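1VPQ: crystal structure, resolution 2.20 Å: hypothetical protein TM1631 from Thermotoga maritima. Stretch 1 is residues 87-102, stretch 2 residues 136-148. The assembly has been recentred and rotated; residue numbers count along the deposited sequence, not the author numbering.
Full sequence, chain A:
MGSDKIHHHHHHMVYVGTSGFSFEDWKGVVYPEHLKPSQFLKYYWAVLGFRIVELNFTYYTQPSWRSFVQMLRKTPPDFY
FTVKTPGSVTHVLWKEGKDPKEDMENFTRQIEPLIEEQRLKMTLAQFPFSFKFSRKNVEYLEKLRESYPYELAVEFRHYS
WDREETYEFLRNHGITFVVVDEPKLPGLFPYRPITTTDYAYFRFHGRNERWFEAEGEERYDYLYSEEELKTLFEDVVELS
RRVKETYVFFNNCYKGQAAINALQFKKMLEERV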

# COMPACT_ATOMS: atom_id res chain seq x y z
N GLY A 87 3.94 -7.15 11.00
CA GLY A 87 3.18 -8.35 10.63
C GLY A 87 2.35 -8.95 11.75
O GLY A 87 1.31 -9.55 11.48
N SER A 88 2.81 -8.81 12.98
CA SER A 88 2.04 -9.25 14.16
C SER A 88 0.66 -8.59 14.25
O SER A 88 -0.34 -9.23 14.59
CB SER A 88 2.81 -8.91 15.43
OG SER A 88 3.00 -7.51 15.55
N VAL A 89 0.63 -7.30 13.95
CA VAL A 89 -0.58 -6.50 14.10
C VAL A 89 -1.64 -6.95 13.11
O VAL A 89 -2.81 -7.06 13.46
CB VAL A 89 -0.25 -5.00 13.97
CG1 VAL A 89 -1.53 -4.15 13.84
CG2 VAL A 89 0.59 -4.54 15.17
N THR A 90 -1.22 -7.23 11.88
CA THR A 90 -2.15 -7.62 10.80
C THR A 90 -2.39 -9.14 10.61
O THR A 90 -3.44 -9.52 10.09
CB THR A 90 -1.69 -7.01 9.48
OG1 THR A 90 -0.29 -7.27 9.29
CG2 THR A 90 -1.93 -5.51 9.50
N HIS A 91 -1.44 -9.98 11.02
CA HIS A 91 -1.51 -11.43 10.72
C HIS A 91 -1.53 -12.37 11.93
O HIS A 91 -1.69 -13.58 11.76
CB HIS A 91 -0.32 -11.83 9.84
CG HIS A 91 -0.39 -11.30 8.44
ND1 HIS A 91 -0.27 -9.96 8.14
CD2 HIS A 91 -0.57 -11.93 7.26
CE1 HIS A 91 -0.40 -9.79 6.84
NE2 HIS A 91 -0.58 -10.97 6.28
N VAL A 92 -1.35 -11.86 13.15
CA VAL A 92 -1.08 -12.73 14.30
C VAL A 92 -1.96 -12.44 15.52
O VAL A 92 -2.75 -13.28 15.92
CB VAL A 92 0.42 -12.66 14.72
CG1 VAL A 92 0.71 -13.64 15.85
CG2 VAL A 92 1.33 -12.94 13.54
N LEU A 93 -1.81 -11.25 16.10
CA LEU A 93 -2.39 -10.95 17.41
C LEU A 93 -3.90 -11.15 17.48
O LEU A 93 -4.42 -11.60 18.49
CB LEU A 93 -2.07 -9.51 17.83
CG LEU A 93 -0.60 -9.18 18.09
CD1 LEU A 93 -0.44 -7.69 18.26
CD2 LEU A 93 -0.04 -9.93 19.30
N TRP A 94 -4.60 -10.82 16.40
CA TRP A 94 -6.06 -10.98 16.37
C TRP A 94 -6.49 -12.46 16.43
O TRP A 94 -7.59 -12.76 16.91
CB TRP A 94 -6.65 -10.29 15.13
CG TRP A 94 -6.16 -10.83 13.84
CD1 TRP A 94 -5.12 -10.35 13.09
CD2 TRP A 94 -6.67 -11.96 13.13
NE1 TRP A 94 -4.97 -11.10 11.96
CE2 TRP A 94 -5.91 -12.10 11.96
CE3 TRP A 94 -7.72 -12.85 13.36
CZ2 TRP A 94 -6.15 -13.11 11.03
CZ3 TRP A 94 -7.96 -13.85 12.44
CH2 TRP A 94 -7.18 -13.97 11.29
N LYS A 95 -5.63 -13.36 15.94
CA LYS A 95 -5.84 -14.80 16.04
C LYS A 95 -5.67 -15.28 17.48
O LYS A 95 -6.24 -16.29 17.88
CB LYS A 95 -4.85 -15.59 15.16
CG LYS A 95 -4.91 -15.33 13.66
CD LYS A 95 -4.05 -16.37 12.93
CE LYS A 95 -4.07 -16.22 11.41
NZ LYS A 95 -2.85 -15.56 10.89
N GLU A 96 -4.86 -14.54 18.25
CA GLU A 96 -4.50 -14.93 19.62
C GLU A 96 -5.25 -14.14 20.71
O GLU A 96 -5.03 -14.37 21.89
CB GLU A 96 -2.99 -14.74 19.80
CG GLU A 96 -2.18 -15.35 18.68
CD GLU A 96 -0.69 -15.16 18.84
OE1 GLU A 96 -0.27 -14.09 19.34
OE2 GLU A 96 0.05 -16.09 18.45
N GLY A 97 -6.12 -13.22 20.29
CA GLY A 97 -6.89 -12.39 21.22
C GLY A 97 -6.03 -11.42 22.01
O GLY A 97 -6.27 -11.18 23.20
N LYS A 98 -5.05 -10.83 21.34
CA LYS A 98 -4.08 -9.95 21.98
C LYS A 98 -4.23 -8.50 21.51
O LYS A 98 -4.73 -8.25 20.41
CB LYS A 98 -2.66 -10.46 21.74
CG LYS A 98 -2.25 -11.59 22.69
CD LYS A 98 -0.99 -12.30 22.22
CE LYS A 98 -0.20 -12.91 23.37
NZ LYS A 98 -1.06 -13.64 24.34
N ASP A 99 -3.82 -7.57 22.36
CA ASP A 99 -3.98 -6.14 22.11
C ASP A 99 -2.74 -5.65 21.37
O ASP A 99 -1.62 -5.91 21.81
CB ASP A 99 -4.13 -5.38 23.45
CG ASP A 99 -4.63 -3.95 23.28
OD1 ASP A 99 -4.28 -3.29 22.28
OD2 ASP A 99 -5.35 -3.45 24.16
N PRO A 100 -2.94 -4.95 20.24
CA PRO A 100 -1.80 -4.40 19.49
C PRO A 100 -1.10 -3.18 20.11
O PRO A 100 -0.19 -2.64 19.50
CB PRO A 100 -2.43 -4.02 18.14
CG PRO A 100 -3.86 -3.71 18.47
CD PRO A 100 -4.23 -4.68 19.56
N LYS A 101 -1.52 -2.76 21.31
CA LYS A 101 -0.97 -1.57 21.95
C LYS A 101 0.55 -1.54 21.99
O LYS A 101 1.17 -0.61 21.49
CB LYS A 101 -1.50 -1.40 23.38
N GLU A 102 1.16 -2.57 22.59
CA GLU A 102 2.62 -2.55 22.79
C GLU A 102 3.36 -2.56 21.45
O GLU A 102 4.27 -1.76 21.24
CB GLU A 102 3.09 -3.70 23.69
CG GLU A 102 2.32 -3.89 25.02
CD GLU A 102 2.23 -2.63 25.91
OE1 GLU A 102 3.24 -2.27 26.56
OE2 GLU A 102 1.13 -2.03 25.99
N LYS A 136 -15.62 -9.95 17.08
CA LYS A 136 -14.31 -9.93 17.75
C LYS A 136 -13.20 -9.25 16.92
O LYS A 136 -12.33 -8.56 17.46
CB LYS A 136 -13.89 -11.34 18.16
N ASN A 137 -13.24 -9.46 15.60
CA ASN A 137 -12.28 -8.85 14.69
C ASN A 137 -12.52 -7.36 14.48
O ASN A 137 -11.57 -6.60 14.25
CB ASN A 137 -12.28 -9.58 13.35
CG ASN A 137 -11.52 -10.88 13.40
OD1 ASN A 137 -10.76 -11.13 14.34
ND2 ASN A 137 -11.71 -11.72 12.40
N VAL A 138 -13.78 -6.93 14.54
CA VAL A 138 -14.10 -5.50 14.56
C VAL A 138 -13.62 -4.89 15.87
O VAL A 138 -13.07 -3.79 15.88
CB VAL A 138 -15.61 -5.23 14.40
CG1 VAL A 138 -15.92 -3.74 14.61
CG2 VAL A 138 -16.10 -5.69 13.03
N GLU A 139 -13.85 -5.60 16.97
CA GLU A 139 -13.32 -5.18 18.26
C GLU A 139 -11.80 -5.01 18.14
O GLU A 139 -11.24 -4.03 18.65
CB GLU A 139 -13.66 -6.18 19.37
CG GLU A 139 -13.30 -5.68 20.77
CD GLU A 139 -13.79 -6.59 21.89
OE1 GLU A 139 -14.26 -7.72 21.61
OE2 GLU A 139 -13.70 -6.17 23.07
N TYR A 140 -11.15 -5.94 17.45
CA TYR A 140 -9.70 -5.86 17.25
C TYR A 140 -9.31 -4.59 16.49
O TYR A 140 -8.30 -3.96 16.83
CB TYR A 140 -9.16 -7.11 16.53
CG TYR A 140 -7.68 -7.05 16.34
CD1 TYR A 140 -6.82 -7.48 17.34
CD2 TYR A 140 -7.12 -6.52 15.18
CE1 TYR A 140 -5.44 -7.41 17.18
CE2 TYR A 140 -5.74 -6.44 15.01
CZ TYR A 140 -4.91 -6.89 16.02
OH TYR A 140 -3.53 -6.83 15.88
N LEU A 141 -10.08 -4.22 15.48
CA LEU A 141 -9.83 -3.00 14.72
C LEU A 141 -9.97 -1.75 15.61
O LEU A 141 -9.24 -0.77 15.44
CB LEU A 141 -10.75 -2.90 13.49
CG LEU A 141 -10.52 -3.87 12.31
CD1 LEU A 141 -11.56 -3.66 11.22
CD2 LEU A 141 -9.12 -3.75 11.71
N GLU A 142 -10.89 -1.79 16.57
CA GLU A 142 -11.00 -0.72 17.57
C GLU A 142 -9.75 -0.65 18.46
O GLU A 142 -9.32 0.44 18.84
CB GLU A 142 -12.27 -0.90 18.41
CG GLU A 142 -12.34 -0.06 19.68
CD GLU A 142 -12.32 1.43 19.43
OE1 GLU A 142 -12.25 1.84 18.25
OE2 GLU A 142 -12.37 2.19 20.41
N LYS A 143 -9.17 -1.80 18.80
CA LYS A 143 -7.94 -1.82 19.61
C LYS A 143 -6.76 -1.22 18.85
O LYS A 143 -5.96 -0.48 19.41
CB LYS A 143 -7.64 -3.24 20.11
CG LYS A 143 -8.69 -3.76 21.10
CD LYS A 143 -8.44 -5.20 21.49
CE LYS A 143 -9.39 -5.66 22.59
NZ LYS A 143 -9.02 -7.01 23.12
N LEU A 144 -6.70 -1.54 17.56
CA LEU A 144 -5.69 -0.97 16.65
C LEU A 144 -5.81 0.55 16.50
O LEU A 144 -4.81 1.27 16.53
CB LEU A 144 -5.80 -1.61 15.27
CG LEU A 144 -4.88 -1.05 14.19
CD1 LEU A 144 -3.42 -1.16 14.59
CD2 LEU A 144 -5.14 -1.78 12.89
N ARG A 145 -7.03 1.02 16.31
CA ARG A 145 -7.28 2.44 16.18
C ARG A 145 -6.76 3.20 17.41
O ARG A 145 -5.98 4.14 17.29
CB ARG A 145 -8.78 2.69 15.97
CG ARG A 145 -9.21 4.15 16.10
CD ARG A 145 -8.86 4.96 14.88
NE ARG A 145 -7.46 5.37 14.82
CZ ARG A 145 -6.91 6.01 13.79
NH1 ARG A 145 -7.63 6.31 12.72
NH2 ARG A 145 -5.63 6.35 13.83
N GLU A 146 -7.18 2.78 18.59
CA GLU A 146 -6.73 3.44 19.82
C GLU A 146 -5.24 3.24 20.18
O GLU A 146 -4.70 4.01 20.97
CB GLU A 146 -7.66 3.10 20.99
CG GLU A 146 -7.74 1.64 21.39
CD GLU A 146 -8.96 1.34 22.27
OE1 GLU A 146 -10.02 1.98 22.07
OE2 GLU A 146 -8.87 0.47 23.16
N SER A 147 -4.57 2.25 19.58
CA SER A 147 -3.13 2.06 19.77
C SER A 147 -2.26 3.01 18.94
O SER A 147 -1.08 3.19 19.23
CB SER A 147 -2.72 0.62 19.45
OG SER A 147 -2.63 0.40 18.05
N TYR A 148 -2.84 3.60 17.89
CA TYR A 148 -2.09 4.36 16.90
C TYR A 148 -2.83 5.64 16.50
O TYR A 148 -3.81 5.56 15.77
CB TYR A 148 -1.86 3.51 15.65
CG TYR A 148 -0.87 4.13 14.68
CD1 TYR A 148 0.49 4.19 14.98
CD2 TYR A 148 -1.30 4.66 13.47
CE1 TYR A 148 1.39 4.75 14.10
CE2 TYR A 148 -0.40 5.23 12.58
CZ TYR A 148 0.93 5.27 12.90
OH TYR A 148 1.81 5.83 12.02
O HOH W 1 -10.08 -11.22 17.31
O HOH W 2 -5.03 -0.80 21.97

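The contact between residues 87-102 and the helix 136-147 is built around Y140, whose side chain points toward the other stretch and has more of its area covered there than any other residue of the pair. Its ring is met on one face by W94: CB of W94 lies 3.5 Å from the centroid of the Y140 ring (CG, CD1, CD2, CE1, CE2 and CZ) and only 9° off the ring normal, a CH-pi contact, with W94 CB to Y140 CD1 at 3.6 Å. The indole then leads away from the helix, its chi1 in the p well, and turns its edge toward the same face. The five-membered ring of W94 and the ring of Y140 stand at 69° with centroids 5.5 Å apart, an edge-to-face pair. The indole is also tied to its own stretch: W94 NE1 donates to T90 O at 2.9 Å.

Further apolar groups gather round the tyrosine. L93 CB comes to 4.0 Å from Y140 CE1, and P100 CD to 3.8 Å from the same atom. P100 also reaches past Y140 to the next turn of the helix: its CD packs 3.7 Å from K143 CB, and its CG lies 4.3 Å from L144 CB. The backbones are close here, with P100 CA and L144 CA 5.9 Å apart, and the proline ring reaches the helix directly. Deeper in, V89 CG1 meets L144 CD1 at 3.6 Å, so the buried leucine touches both the short helix 87-91 and P100, further along the stretch. That helix runs at 152° to helix 136-147, roughly antiparallel, and the axes come no closer than 11.7 Å; the Y140 side chain spans the gap.

The tip of Y140 makes the one direct hydrogen bond between the stretches. Y140 OH donates to V89 O at 2.5 Å, a short bond that places a polar group among apolar neighbours with its proton satisfied. The carbonyl lies near the plane of the ring, as does K98 O, which is 3.4 Å from Y140 CE1.

Toward the end of the helix the backbones draw together, and K101 CA lies 3.8 Å from S147 CB. The serine hydroxyl turns back on its own helix, S147 OG donating to L144 O at 2.8 Å. D99 OD1 accepts from K101 N at 3.0 Å, a capping bond at the turn that leads into the next helix. Water 2 donates hydrogen bonds to D99 OD1 (2.6 Å from the water oxygen) and to K143 O (2.7 Å), bridging the cap to the opposing helix. At the W94 end, N137 OD1 approaches W94 CE3 at 3.6 Å, and the oxygen of water 1 lies 3.0 Å from both N137 OD1 and W94 O, placed to donate to either.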